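Local coordinates for putative uncharacterized protein (Toxoplasma gondii, PDB 4FBD) that is of unknown function but belongs to the DUF3228 family and forms an assembly of two chains, at residues G104-T109 and A233-K238; S194-P199 and V226-T231; M145-L150 and A188-Y193; H92-N97 and F149-L154; E68-L73 and P96-A101. All coordinates share one frame; numbering follows the deposited sequence. Where two conformers were deposited one is given.

Interaction 1: G104-T109 and A233-K238; sequences GSLPIT and AIVMDK
S105 and L106 pair with I234 and A233 as antiparallel neighbours, the short strands 105-107 and 233-235 passing 4.6 Å apart with their directions 136° from each other. L106 and A233 form the hydrogen-bonded pair. L106 N donates a hydrogen bond to A233 O at 2.9 Å, and A233 N donates one back to L106 O at 2.8 Å. Two residues along, V235 N donates to G104 O at 3.2 Å, so the pairing starts just ahead of the strand. S105 and I234 are the non-hydrogen-bonded pair. Here the backbones come close and the two side chains diverge. S105 still touches across the pair through CB, which lies 3.1 Å from A233 O. Strand 105-107 is an outer strand of a four-stranded mixed sheet. Strand 232-235 is its inner neighbour and runs parallel to strand 130-135 on its other side. L106 and A233 put their side chains on the same face. Each finds its apolar partner elsewhere on the other segment. L106 reaches V235 with CD1, which meets CG2 of V235 at 3.9 Å. The V235 methyl is set for this by its torsion: CG1 is anti to the backbone N (chi1 165°), and CG2 is left beside that N. Y139 and A140 of helix 137-140 lie against L106 and V235, respectively. I108 lies past the strand end. Its side chain turns back, and CD1 touches CB of A233 at 4.0 Å. I108 also packs on L242 of the second subunit.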
# COMPACT_ATOMS: atom_id res chain seq x y z
N GLY A 104 7.20 0.68 18.01
CA GLY A 104 7.62 1.11 16.67
C GLY A 104 6.53 1.84 15.95
O GLY A 104 6.71 2.28 14.83
N SER A 105 5.38 2.01 16.60
CA SER A 105 4.26 2.68 15.98
C SER A 105 3.29 3.32 16.99
O SER A 105 3.37 3.07 18.18
CB SER A 105 3.53 1.68 15.12
OG SER A 105 3.12 0.62 15.91
N LEU A 106 2.39 4.16 16.48
CA LEU A 106 1.40 4.87 17.28
C LEU A 106 0.01 4.73 16.67
O LEU A 106 -0.12 4.49 15.47
CB LEU A 106 1.73 6.37 17.36
CG LEU A 106 2.97 6.78 18.16
CD1 LEU A 106 3.45 8.14 17.72
CD2 LEU A 106 2.68 6.76 19.66
N PRO A 107 -1.02 4.88 17.51
CA PRO A 107 -2.38 4.83 17.04
C PRO A 107 -2.73 6.10 16.28
O PRO A 107 -2.22 7.18 16.59
CB PRO A 107 -3.23 4.74 18.33
CG PRO A 107 -2.31 4.99 19.48
CD PRO A 107 -0.90 4.85 18.99
N ILE A 108 -3.57 5.96 15.27
CA ILE A 108 -4.00 7.11 14.51
C ILE A 108 -5.30 7.53 15.12
O ILE A 108 -6.21 6.73 15.19
CB ILE A 108 -4.21 6.74 13.04
CG1 ILE A 108 -2.89 6.25 12.43
CG2 ILE A 108 -4.68 7.94 12.26
CD1 ILE A 108 -3.07 5.41 11.19
N THR A 109 -5.39 8.77 15.61
CA THR A 109 -6.63 9.28 16.20
C THR A 109 -7.15 10.47 15.39
O THR A 109 -6.47 10.94 14.48
CB THR A 109 -6.40 9.79 17.59
OG1 THR A 109 -5.53 10.92 17.52
CG2 THR A 109 -5.77 8.70 18.49
N ALA A 233 0.23 3.68 12.79
CA ALA A 233 1.23 4.04 11.84
C ALA A 233 2.60 3.97 12.47
O ALA A 233 2.78 4.31 13.64
CB ALA A 233 0.97 5.42 11.32
N ILE A 234 3.59 3.55 11.68
CA ILE A 234 4.96 3.46 12.16
C ILE A 234 5.47 4.89 12.43
O ILE A 234 4.85 5.87 12.01
CB ILE A 234 5.91 2.79 11.17
CG1 ILE A 234 6.05 3.64 9.88
CG2 ILE A 234 5.47 1.34 10.88
CD1 ILE A 234 7.16 3.15 8.91
N VAL A 235 6.57 4.99 13.17
CA VAL A 235 7.22 6.24 13.45
C VAL A 235 8.44 6.26 12.57
O VAL A 235 9.07 5.25 12.41
CB VAL A 235 7.64 6.35 14.92
CG1 VAL A 235 8.66 7.50 15.15
CG2 VAL A 235 6.41 6.56 15.76
N MET A 236 8.77 7.40 11.98
CA MET A 236 9.96 7.48 11.13
C MET A 236 10.49 8.90 11.19
O MET A 236 9.72 9.88 11.18
CB MET A 236 9.60 7.08 9.70
CG MET A 236 10.77 6.99 8.76
SD MET A 236 10.20 6.86 7.06
CE MET A 236 9.30 5.33 7.07
N ASP A 237 11.81 9.03 11.30
CA ASP A 237 12.42 10.33 11.39
C ASP A 237 12.53 10.95 10.01
O ASP A 237 13.58 10.89 9.37
CB ASP A 237 13.79 10.23 12.06
CG ASP A 237 14.38 11.60 12.41
OD1 ASP A 237 13.68 12.63 12.26
OD2 ASP A 237 15.55 11.64 12.85
N LYS A 238 11.42 11.50 9.55
CA LYS A 238 11.35 12.17 8.28
C LYS A 238 10.15 13.15 8.37
O LYS A 238 9.02 12.73 8.46
CB LYS A 238 11.18 11.14 7.18
CG LYS A 238 11.33 11.66 5.78
CD LYS A 238 11.18 10.53 4.75
CE LYS A 238 12.34 9.54 4.72
NZ LYS A 238 13.58 10.09 4.05

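Interaction 2: S194-P199 and V226-T231; sequences SLPMAP and VAYWKT
The segment 194-199 is an extended chain that runs past the last turn of helix 219-229, and the backbones stay apart: the CA atoms of P199 and V226 are 5.9 Å from each other, those of P196 and Y228 7.3 Å. Side chains fill the gap. W229 makes the one hydrogen bond between the segments. Its NE1 donates to P196 O at 2.9 Å, with an angle of 164° at the hydrogen. The oxygen lies in the plane of the indole, at its edge. Seen from the carbonyl, the donor stands above the plane of P196 C=O and not on a lone pair. CD of P199 also approaches the indole, 3.8 Å from W229 CD1. Y228 supports the indole from its own segment, with CD2 over the centre of one face. The Y228 side chain meets two residues of the loop. CG of P196 packs on its CB at 3.6 Å. L195 lies over one face of the phenol ring, its CG 4.0 Å from CZ of Y228. The phenol is carried toward the loop with CG anti to the backbone N (chi1 -173°). Its OH bonds to E191. At the far end, P199 CG touches CG2 of V226 at 3.8 Å, the two side chains crossing at about a right angle. Y120 of the second subunit packs on P199, V226 and W229. A198 is the N-cap of helix 199-204, and P199 is that helix's first residue. The contact is thus a loop-to-helix junction, in which the start of one helix is set against the end of another.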
# COMPACT_ATOMS: atom_id res chain seq x y z
N SER A 194 1.17 -11.46 17.68
CA SER A 194 2.14 -11.10 16.63
C SER A 194 1.57 -9.96 15.83
O SER A 194 0.49 -10.06 15.27
CB SER A 194 2.41 -12.26 15.68
OG SER A 194 3.10 -13.32 16.33
N LEU A 195 2.29 -8.86 15.76
CA LEU A 195 1.78 -7.74 15.03
C LEU A 195 1.85 -8.10 13.53
O LEU A 195 2.89 -8.59 13.05
CB LEU A 195 2.60 -6.52 15.37
CG LEU A 195 1.78 -5.33 15.84
CD1 LEU A 195 0.87 -5.78 17.01
CD2 LEU A 195 2.71 -4.20 16.26
N PRO A 196 0.75 -7.89 12.79
CA PRO A 196 0.75 -8.22 11.38
C PRO A 196 1.73 -7.39 10.59
O PRO A 196 1.90 -6.22 10.87
CB PRO A 196 -0.68 -7.89 10.94
CG PRO A 196 -1.13 -6.88 11.91
CD PRO A 196 -0.51 -7.24 13.19
N MET A 197 2.37 -8.00 9.61
CA MET A 197 3.29 -7.25 8.77
C MET A 197 2.42 -6.27 7.99
O MET A 197 1.20 -6.42 7.93
CB MET A 197 4.09 -8.16 7.84
CG MET A 197 3.30 -8.77 6.69
SD MET A 197 4.20 -10.09 5.78
CE MET A 197 4.21 -11.39 7.01
N ALA A 198 3.06 -5.26 7.39
CA ALA A 198 2.37 -4.27 6.62
C ALA A 198 1.72 -4.92 5.42
O ALA A 198 2.27 -5.84 4.85
CB ALA A 198 3.34 -3.19 6.17
N PRO A 199 0.55 -4.41 5.02
CA PRO A 199 -0.15 -4.94 3.84
C PRO A 199 0.75 -4.99 2.60
O PRO A 199 0.72 -5.96 1.88
CB PRO A 199 -1.29 -3.93 3.64
CG PRO A 199 -1.57 -3.44 5.02
CD PRO A 199 -0.21 -3.32 5.66
N VAL A 226 -4.52 -5.18 7.08
CA VAL A 226 -5.12 -3.87 6.79
C VAL A 226 -5.90 -3.30 8.00
O VAL A 226 -5.79 -2.11 8.31
CB VAL A 226 -6.06 -3.96 5.63
CG1 VAL A 226 -6.94 -2.66 5.54
CG2 VAL A 226 -5.25 -4.22 4.34
N ALA A 227 -6.70 -4.14 8.66
CA ALA A 227 -7.47 -3.67 9.85
C ALA A 227 -6.56 -3.07 10.90
O ALA A 227 -6.90 -2.08 11.52
CB ALA A 227 -8.24 -4.80 10.48
N TYR A 228 -5.40 -3.67 11.11
CA TYR A 228 -4.47 -3.13 12.09
C TYR A 228 -3.87 -1.81 11.62
O TYR A 228 -3.90 -0.82 12.35
CB TYR A 228 -3.31 -4.09 12.43
CG TYR A 228 -2.48 -3.55 13.58
CD1 TYR A 228 -2.85 -3.78 14.90
CD2 TYR A 228 -1.38 -2.78 13.37
CE1 TYR A 228 -2.13 -3.26 15.95
CE2 TYR A 228 -0.63 -2.27 14.44
CZ TYR A 228 -1.02 -2.52 15.73
OH TYR A 228 -0.34 -2.01 16.81
N TRP A 229 -3.38 -1.80 10.38
CA TRP A 229 -2.67 -0.65 9.85
C TRP A 229 -3.54 0.53 9.46
O TRP A 229 -3.01 1.63 9.28
CB TRP A 229 -1.62 -1.07 8.80
CG TRP A 229 -0.56 -1.91 9.48
CD1 TRP A 229 -0.42 -3.25 9.41
CD2 TRP A 229 0.45 -1.45 10.40
NE1 TRP A 229 0.63 -3.67 10.21
CE2 TRP A 229 1.17 -2.58 10.83
CE3 TRP A 229 0.82 -0.20 10.88
CZ2 TRP A 229 2.25 -2.50 11.72
CZ3 TRP A 229 1.87 -0.11 11.78
CH2 TRP A 229 2.59 -1.27 12.19
N LYS A 230 -4.86 0.35 9.44
CA LYS A 230 -5.74 1.47 9.21
C LYS A 230 -5.74 2.39 10.43
O LYS A 230 -6.08 3.57 10.30
CB LYS A 230 -7.23 1.09 8.99
CG LYS A 230 -7.47 0.02 8.01
CD LYS A 230 -8.77 0.09 7.27
CE LYS A 230 -10.01 0.32 8.09
NZ LYS A 230 -11.23 0.03 7.20
N THR A 231 -5.43 1.86 11.62
CA THR A 231 -5.52 2.66 12.84
C THR A 231 -4.19 2.86 13.63
O THR A 231 -4.18 3.31 14.78
CB THR A 231 -6.61 2.07 13.73
OG1 THR A 231 -6.28 0.71 14.05
CG2 THR A 231 -8.01 2.06 13.01

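Interaction 3: M145-L150 and A188-Y193; sequences MPAAFL and AQNEKY
The F149 ring is covered on both faces. CB of A148 lies 3.6 Å above one face, and CG of K192 lies over the opposite face, each offset toward the rim. The K192 contact is a CH-pi interaction, with CG 4.1 Å from the ring centroid and 21° off the normal. The lysine chain bends at chi2 and chi4, which brings NZ back to the CD1-CE1 side of the ring, 3.7 Å from CE1 of F149. At the ring edge, near its plane, sits the carbonyl oxygen of N190. The backbones beneath pair as antiparallel strands of the five-stranded sheet. F149 and Q189 are the hydrogen-bonded pair: F149 N donates to Q189 O at 2.9 Å, and Q189 N donates to F149 O. L150 and A188 follow as a non-hydrogen-bonded pair, and A188 CB touches both A147 CB and L150 CD2. Beyond the strand end, the N190 side chain takes over the backbone's role. Its OD1 accepts from A148 N at 2.7 Å, with an angle of 157° at the hydrogen. A water joins its ND2 to M145 O. Q189 NE2 bonds to the carbonyls of E191 and Y193, both in the plane of its amide, E191 O at 2.8 Å. N190 thus extends the bonding between the segments past the last strand pair, while Q189, with both its amide hydrogens used inside one segment, ties up its own turn.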
# COMPACT_ATOMS: atom_id res chain seq x y z
N MET A 145 5.42 6.18 24.44
CA MET A 145 5.59 5.81 25.81
C MET A 145 6.00 4.34 25.83
O MET A 145 5.85 3.66 24.82
CB MET A 145 4.26 6.00 26.53
CG MET A 145 3.93 7.44 26.85
SD MET A 145 5.02 8.12 28.12
CE MET A 145 4.55 7.15 29.53
N PRO A 146 6.53 3.87 26.97
CA PRO A 146 6.90 2.47 27.10
C PRO A 146 5.74 1.58 26.78
O PRO A 146 4.65 1.81 27.26
CB PRO A 146 7.27 2.35 28.58
CG PRO A 146 7.88 3.65 28.88
CD PRO A 146 7.10 4.67 28.07
N ALA A 147 5.99 0.57 25.96
CA ALA A 147 4.96 -0.40 25.57
C ALA A 147 4.65 -1.31 26.72
O ALA A 147 5.46 -1.54 27.59
CB ALA A 147 5.44 -1.23 24.39
N ALA A 148 3.46 -1.87 26.68
CA ALA A 148 3.00 -2.79 27.68
C ALA A 148 3.83 -4.09 27.74
O ALA A 148 4.09 -4.63 28.84
CB ALA A 148 1.55 -3.11 27.40
N PHE A 149 4.28 -4.56 26.58
CA PHE A 149 4.99 -5.84 26.52
C PHE A 149 6.18 -5.89 25.60
O PHE A 149 6.41 -4.99 24.81
CB PHE A 149 4.04 -6.92 25.99
CG PHE A 149 2.73 -7.00 26.71
CD1 PHE A 149 2.66 -7.58 27.97
CD2 PHE A 149 1.56 -6.54 26.11
CE1 PHE A 149 1.44 -7.66 28.64
CE2 PHE A 149 0.34 -6.61 26.78
CZ PHE A 149 0.28 -7.17 28.04
N LEU A 150 6.95 -6.97 25.74
CA LEU A 150 8.04 -7.30 24.86
C LEU A 150 7.71 -8.66 24.26
O LEU A 150 7.40 -9.61 25.00
CB LEU A 150 9.37 -7.39 25.62
CG LEU A 150 9.80 -6.11 26.32
CD1 LEU A 150 11.03 -6.36 27.15
CD2 LEU A 150 10.01 -4.98 25.30
N ALA A 188 9.01 -4.27 21.27
CA ALA A 188 8.15 -3.57 22.22
C ALA A 188 6.84 -3.31 21.51
O ALA A 188 6.83 -2.75 20.40
CB ALA A 188 8.77 -2.27 22.67
N GLN A 189 5.74 -3.72 22.15
CA GLN A 189 4.43 -3.52 21.59
C GLN A 189 3.38 -3.58 22.70
O GLN A 189 3.66 -4.04 23.80
CB GLN A 189 4.17 -4.54 20.49
CG GLN A 189 4.22 -6.01 20.95
CD GLN A 189 4.01 -6.96 19.82
OE1 GLN A 189 4.81 -7.00 18.89
NE2 GLN A 189 2.93 -7.78 19.89
N ASN A 190 2.19 -3.09 22.41
CA ASN A 190 1.12 -3.05 23.40
C ASN A 190 0.16 -4.18 23.22
O ASN A 190 -0.67 -4.39 24.05
CB ASN A 190 0.39 -1.70 23.32
CG ASN A 190 1.30 -0.55 23.75
OD1 ASN A 190 1.89 -0.60 24.82
ND2 ASN A 190 1.39 0.48 22.93
N GLU A 191 0.29 -4.92 22.13
CA GLU A 191 -0.60 -6.03 21.88
C GLU A 191 0.08 -7.36 22.27
O GLU A 191 1.30 -7.53 22.11
CB GLU A 191 -1.00 -6.07 20.41
CG GLU A 191 -1.66 -4.79 19.87
CD GLU A 191 -0.68 -3.71 19.47
OE1 GLU A 191 0.53 -3.97 19.36
OE2 GLU A 191 -1.15 -2.59 19.24
N LYS A 192 -0.74 -8.27 22.78
CA LYS A 192 -0.34 -9.63 23.19
C LYS A 192 -0.50 -10.63 22.03
O LYS A 192 -0.96 -11.73 22.23
CB LYS A 192 -1.20 -10.10 24.37
CG LYS A 192 -0.56 -10.26 25.77
CD LYS A 192 0.07 -11.67 25.93
CE LYS A 192 0.22 -12.13 27.41
NZ LYS A 192 1.11 -11.28 28.25
N TYR A 193 -0.17 -10.21 20.81
CA TYR A 193 -0.22 -11.10 19.65
C TYR A 193 0.78 -10.60 18.61
O TYR A 193 1.27 -9.48 18.71
CB TYR A 193 -1.66 -11.28 19.11
CG TYR A 193 -2.32 -10.01 18.62
CD1 TYR A 193 -3.04 -9.18 19.49
CD2 TYR A 193 -2.23 -9.64 17.29
CE1 TYR A 193 -3.63 -8.00 19.04
CE2 TYR A 193 -2.82 -8.45 16.83
CZ TYR A 193 -3.52 -7.65 17.70
OH TYR A 193 -4.11 -6.51 17.24
O HOH W 1 3.30 2.60 24.42

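Interaction 4: H92-N97 and F149-L154; sequences HLYIPN and FLDLIL
H92 and D151 form a buried His-carboxylate hydrogen bond across two antiparallel strands. ND1 of H92 donates to OD1 of D151 at 2.8 Å, using the syn lone pair of that oxygen. D151 OD1 is tilted 17° from the imidazole plane, and ring and carboxylate planes are 55° apart. The strands, 90-96 and 149-156, are neighbours inside the five-stranded mixed sheet. D151 sits in register with Y94, and the histidine reaches it diagonally from the next position on that face. The carboxylate is carried toward both aromatic residues by its first torsion, CG anti to the backbone N (chi1 -169°). Y94 covers the same group: OD1 lies over a face of the phenol ring, and CE1 of Y94 is 3.3 Å from CG of D151. OD1 is thus gripped by the H92 bond while the Y94 ring lies against the carboxylate. L93 with L152 and I95 with L150 are the hydrogen-bonded pairs. L152 N to L93 O is 2.7 Å, and L150 N to I95 O is 3.0 Å; each pair has the return bond as well. The face carrying L93, I95, L150 and L152 is apolar. Helix 63-76 covers it, with V70 on I95 and L152 and V74 on L93. I95 and L152 cross at about a right angle. L93 stretches past its direct partner to L154. Beyond the strand, N97 crosses L150, with CG of N97 3.8 Å from CD2 of L150. The shortest apolar contacts join CD2 of L93 to CD1 of L154 and CD1 of I95 to CD1 of L152, both 3.6 Å.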
# COMPACT_ATOMS: atom_id res chain seq x y z
N HIS A 92 7.98 -17.79 20.44
CA HIS A 92 8.01 -16.49 21.07
C HIS A 92 7.14 -16.37 22.32
O HIS A 92 6.22 -17.14 22.50
CB HIS A 92 7.66 -15.41 20.04
CG HIS A 92 6.25 -15.47 19.56
ND1 HIS A 92 5.31 -14.51 19.91
CD2 HIS A 92 5.59 -16.38 18.81
CE1 HIS A 92 4.15 -14.81 19.35
NE2 HIS A 92 4.29 -15.95 18.68
N LEU A 93 7.48 -15.43 23.18
CA LEU A 93 6.69 -15.20 24.37
C LEU A 93 6.60 -13.70 24.67
O LEU A 93 7.46 -12.93 24.25
CB LEU A 93 7.27 -15.88 25.60
CG LEU A 93 8.70 -15.48 25.95
CD1 LEU A 93 9.03 -15.76 27.42
CD2 LEU A 93 9.67 -16.20 24.98
N TYR A 94 5.56 -13.33 25.40
CA TYR A 94 5.31 -11.97 25.83
C TYR A 94 5.59 -11.85 27.28
O TYR A 94 5.16 -12.68 28.04
CB TYR A 94 3.84 -11.61 25.62
CG TYR A 94 3.51 -11.70 24.19
CD1 TYR A 94 3.88 -10.68 23.33
CD2 TYR A 94 2.89 -12.81 23.67
CE1 TYR A 94 3.62 -10.76 22.00
CE2 TYR A 94 2.60 -12.89 22.33
CZ TYR A 94 2.98 -11.85 21.50
OH TYR A 94 2.78 -11.91 20.18
N ILE A 95 6.36 -10.84 27.67
CA ILE A 95 6.66 -10.58 29.05
C ILE A 95 6.43 -9.06 29.31
O ILE A 95 6.39 -8.25 28.35
CB ILE A 95 8.13 -10.93 29.39
CG1 ILE A 95 9.10 -9.97 28.68
CG2 ILE A 95 8.47 -12.39 28.99
CD1 ILE A 95 10.59 -10.16 29.08
N PRO A 96 6.27 -8.68 30.57
CA PRO A 96 6.16 -7.25 30.88
C PRO A 96 7.40 -6.47 30.41
O PRO A 96 8.52 -6.99 30.44
CB PRO A 96 6.10 -7.23 32.41
CG PRO A 96 5.54 -8.60 32.80
CD PRO A 96 6.11 -9.54 31.76
N ASN A 97 7.18 -5.23 29.97
CA ASN A 97 8.23 -4.38 29.46
C ASN A 97 8.99 -3.72 30.60
O ASN A 97 8.69 -2.60 31.00
CB ASN A 97 7.61 -3.34 28.54
CG ASN A 97 8.64 -2.49 27.84
OD1 ASN A 97 9.85 -2.73 27.96
ND2 ASN A 97 8.17 -1.49 27.08
N PHE A 149 4.28 -4.56 26.58
CA PHE A 149 4.99 -5.84 26.52
C PHE A 149 6.18 -5.89 25.60
O PHE A 149 6.41 -4.99 24.81
CB PHE A 149 4.04 -6.92 25.99
CG PHE A 149 2.73 -7.00 26.71
CD1 PHE A 149 2.66 -7.58 27.97
CD2 PHE A 149 1.56 -6.54 26.11
CE1 PHE A 149 1.44 -7.66 28.64
CE2 PHE A 149 0.34 -6.61 26.78
CZ PHE A 149 0.28 -7.17 28.04
N LEU A 150 6.95 -6.97 25.74
CA LEU A 150 8.04 -7.30 24.86
C LEU A 150 7.71 -8.66 24.26
O LEU A 150 7.40 -9.61 25.00
CB LEU A 150 9.37 -7.39 25.62
CG LEU A 150 9.80 -6.11 26.32
CD1 LEU A 150 11.03 -6.36 27.15
CD2 LEU A 150 10.01 -4.98 25.30
N ASP A 151 7.71 -8.74 22.93
CA ASP A 151 7.50 -9.99 22.24
C ASP A 151 8.93 -10.45 22.07
O ASP A 151 9.72 -9.79 21.38
CB ASP A 151 6.82 -9.75 20.89
CG ASP A 151 6.33 -11.03 20.21
OD1 ASP A 151 6.53 -12.14 20.77
OD2 ASP A 151 5.71 -10.92 19.11
N LEU A 152 9.29 -11.53 22.76
CA LEU A 152 10.64 -12.08 22.68
C LEU A 152 10.61 -13.17 21.64
O LEU A 152 9.85 -14.15 21.78
CB LEU A 152 11.09 -12.64 24.01
CG LEU A 152 11.11 -11.68 25.19
CD1 LEU A 152 11.53 -12.44 26.49
CD2 LEU A 152 12.00 -10.49 24.89
N ILE A 153 11.41 -13.02 20.59
CA ILE A 153 11.42 -14.03 19.54
C ILE A 153 12.59 -14.93 19.78
O ILE A 153 13.71 -14.44 19.95
CB ILE A 153 11.55 -13.42 18.15
CG1 ILE A 153 10.58 -12.25 17.96
CG2 ILE A 153 11.33 -14.50 17.09
CD1 ILE A 153 9.14 -12.65 18.12
N LEU A 154 12.34 -16.23 19.80
CA LEU A 154 13.37 -17.23 20.06
C LEU A 154 13.71 -18.09 18.85
O LEU A 154 12.87 -18.34 18.00
CB LEU A 154 12.89 -18.17 21.17
CG LEU A 154 12.50 -17.50 22.49
CD1 LEU A 154 12.02 -18.52 23.49
CD2 LEU A 154 13.64 -16.69 23.08

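Interaction 5: E68-L73 and P96-A101; sequences EKVNEL and PNFVGA
Helix 63-76 packs against the loop that leaves strand 90-96, and F98 of that loop carries the contact. K69, V70 and L73, on one side of the helix, gather round its ring. K69 lies over one face: its CB is 4.0 Å from the centroid of the F98 ring and 24° off the normal, a CH-pi contact. V70 comes to the ring edge, near its plane, with CG2 of V70 4.2 Å from CE2 of F98. L73 approaches obliquely, its CD1 3.8 Å from CD2 of F98. F98 CG stands between its backbone N and carbonyl carbon (chi1 70°), a position that sends the ring across to the helix. F66, from the preceding turn of the helix, also meets this ring. P96 lies further off, at the margin of the contact near L73. The loop itself is held by N97. Its OD1 accepts from A101 N at 3.2 Å, and its ND2 donates to A101 O at 2.8 Å, in the plane of its amide and on a lone pair of that carbonyl. ND2 also bonds to A147 O. These bonds tie the two ends of the turn together, with F98 between them, and N97 is the centre of an inverse gamma turn. Helix 63-76 lies on one face of the mixed five-stranded sheet and also packs on the loop leaving strand 90-96, a helix-on-sheet layer of an alpha/beta fold.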
# COMPACT_ATOMS: atom_id res chain seq x y z
N GLU A 68 18.87 -12.09 32.71
CA GLU A 68 18.60 -12.53 34.05
C GLU A 68 17.15 -12.21 34.44
O GLU A 68 16.44 -13.06 34.97
CB GLU A 68 19.58 -11.86 35.02
CG GLU A 68 19.69 -12.54 36.38
CD GLU A 68 18.50 -12.35 37.29
OE1 GLU A 68 17.55 -11.63 36.90
OE2 GLU A 68 18.51 -12.91 38.41
N LYS A 69 16.72 -10.98 34.17
CA LYS A 69 15.35 -10.58 34.51
C LYS A 69 14.32 -11.31 33.66
O LYS A 69 13.23 -11.63 34.13
CB LYS A 69 15.19 -9.07 34.44
CG LYS A 69 16.00 -8.35 35.50
CD LYS A 69 15.67 -6.88 35.59
CE LYS A 69 16.48 -6.19 36.68
NZ LYS A 69 16.12 -4.74 36.74
N VAL A 70 14.67 -11.60 32.41
CA VAL A 70 13.78 -12.36 31.53
C VAL A 70 13.58 -13.74 32.14
O VAL A 70 12.45 -14.19 32.32
CB VAL A 70 14.36 -12.55 30.13
CG1 VAL A 70 13.65 -13.70 29.42
CG2 VAL A 70 14.27 -11.27 29.35
N ASN A 71 14.68 -14.41 32.45
CA ASN A 71 14.60 -15.74 33.06
C ASN A 71 13.88 -15.75 34.41
O ASN A 71 13.11 -16.67 34.72
CB ASN A 71 16.00 -16.35 33.14
CG ASN A 71 16.46 -16.85 31.78
OD1 ASN A 71 15.75 -17.63 31.14
ND2 ASN A 71 17.62 -16.42 31.33
N GLU A 72 14.09 -14.71 35.21
CA GLU A 72 13.40 -14.58 36.49
C GLU A 72 11.91 -14.38 36.26
O GLU A 72 11.08 -15.01 36.92
CB GLU A 72 13.92 -13.38 37.27
CG GLU A 72 13.32 -13.25 38.65
CD GLU A 72 13.93 -12.09 39.45
OE1 GLU A 72 14.46 -12.34 40.56
OE2 GLU A 72 13.92 -10.95 38.94
N LEU A 73 11.56 -13.49 35.33
CA LEU A 73 10.15 -13.26 35.04
C LEU A 73 9.47 -14.53 34.54
O LEU A 73 8.31 -14.77 34.86
CB LEU A 73 9.97 -12.13 34.03
CG LEU A 73 10.23 -10.74 34.63
CD1 LEU A 73 10.27 -9.63 33.57
CD2 LEU A 73 9.18 -10.41 35.71
N PRO A 96 6.27 -8.68 30.57
CA PRO A 96 6.16 -7.25 30.88
C PRO A 96 7.40 -6.47 30.41
O PRO A 96 8.52 -6.99 30.44
CB PRO A 96 6.10 -7.23 32.41
CG PRO A 96 5.54 -8.60 32.80
CD PRO A 96 6.11 -9.54 31.76
N ASN A 97 7.18 -5.23 29.97
CA ASN A 97 8.23 -4.38 29.46
C ASN A 97 8.99 -3.72 30.60
O ASN A 97 8.69 -2.60 31.00
CB ASN A 97 7.61 -3.34 28.54
CG ASN A 97 8.64 -2.49 27.84
OD1 ASN A 97 9.85 -2.73 27.96
ND2 ASN A 97 8.17 -1.49 27.08
N PHE A 98 10.01 -4.40 31.12
CA PHE A 98 10.76 -3.87 32.25
C PHE A 98 11.91 -2.93 31.88
O PHE A 98 12.49 -2.33 32.77
CB PHE A 98 11.31 -5.01 33.12
CG PHE A 98 12.40 -5.79 32.47
CD1 PHE A 98 13.73 -5.41 32.63
CD2 PHE A 98 12.11 -6.89 31.72
CE1 PHE A 98 14.75 -6.14 32.03
CE2 PHE A 98 13.12 -7.64 31.10
CZ PHE A 98 14.44 -7.27 31.26
N VAL A 99 12.26 -2.82 30.60
CA VAL A 99 13.33 -1.88 30.21
C VAL A 99 12.78 -0.55 29.70
O VAL A 99 13.52 0.35 29.35
CB VAL A 99 14.24 -2.47 29.12
CG1 VAL A 99 14.81 -3.79 29.60
CG2 VAL A 99 13.47 -2.67 27.85
N GLY A 100 11.46 -0.43 29.65
CA GLY A 100 10.82 0.79 29.15
C GLY A 100 11.05 1.05 27.67
O GLY A 100 11.14 2.19 27.24
N ALA A 101 11.15 -0.00 26.88
CA ALA A 101 11.34 0.15 25.43
C ALA A 101 10.08 0.78 24.81
O ALA A 101 8.95 0.54 25.25
CB ALA A 101 11.65 -1.21 24.78

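Interactions 3, 4 and 5 form one group around the five-stranded sheet. Interactions 3 and 4 share F149 and L150, and their centres are 8 Å apart. Interactions 4 and 5 share P96 and N97, with centres 9 Å apart, and they also touch where L152 CD1 lies 3.8 Å from V70 CG1. Interaction 3 meets interaction 5 through A147 N and A101 O, 3.0 Å apart. Interactions 1 and 2 form a second group, 12 Å apart between centres, and both touch the second subunit. I108 N and T231 O, 2.8 Å apart, probably join them by a hydrogen bond. One place where the groups meet is Y228 OH, 2.6 Å from E191 OE2; S194 also touches Y94 and H92.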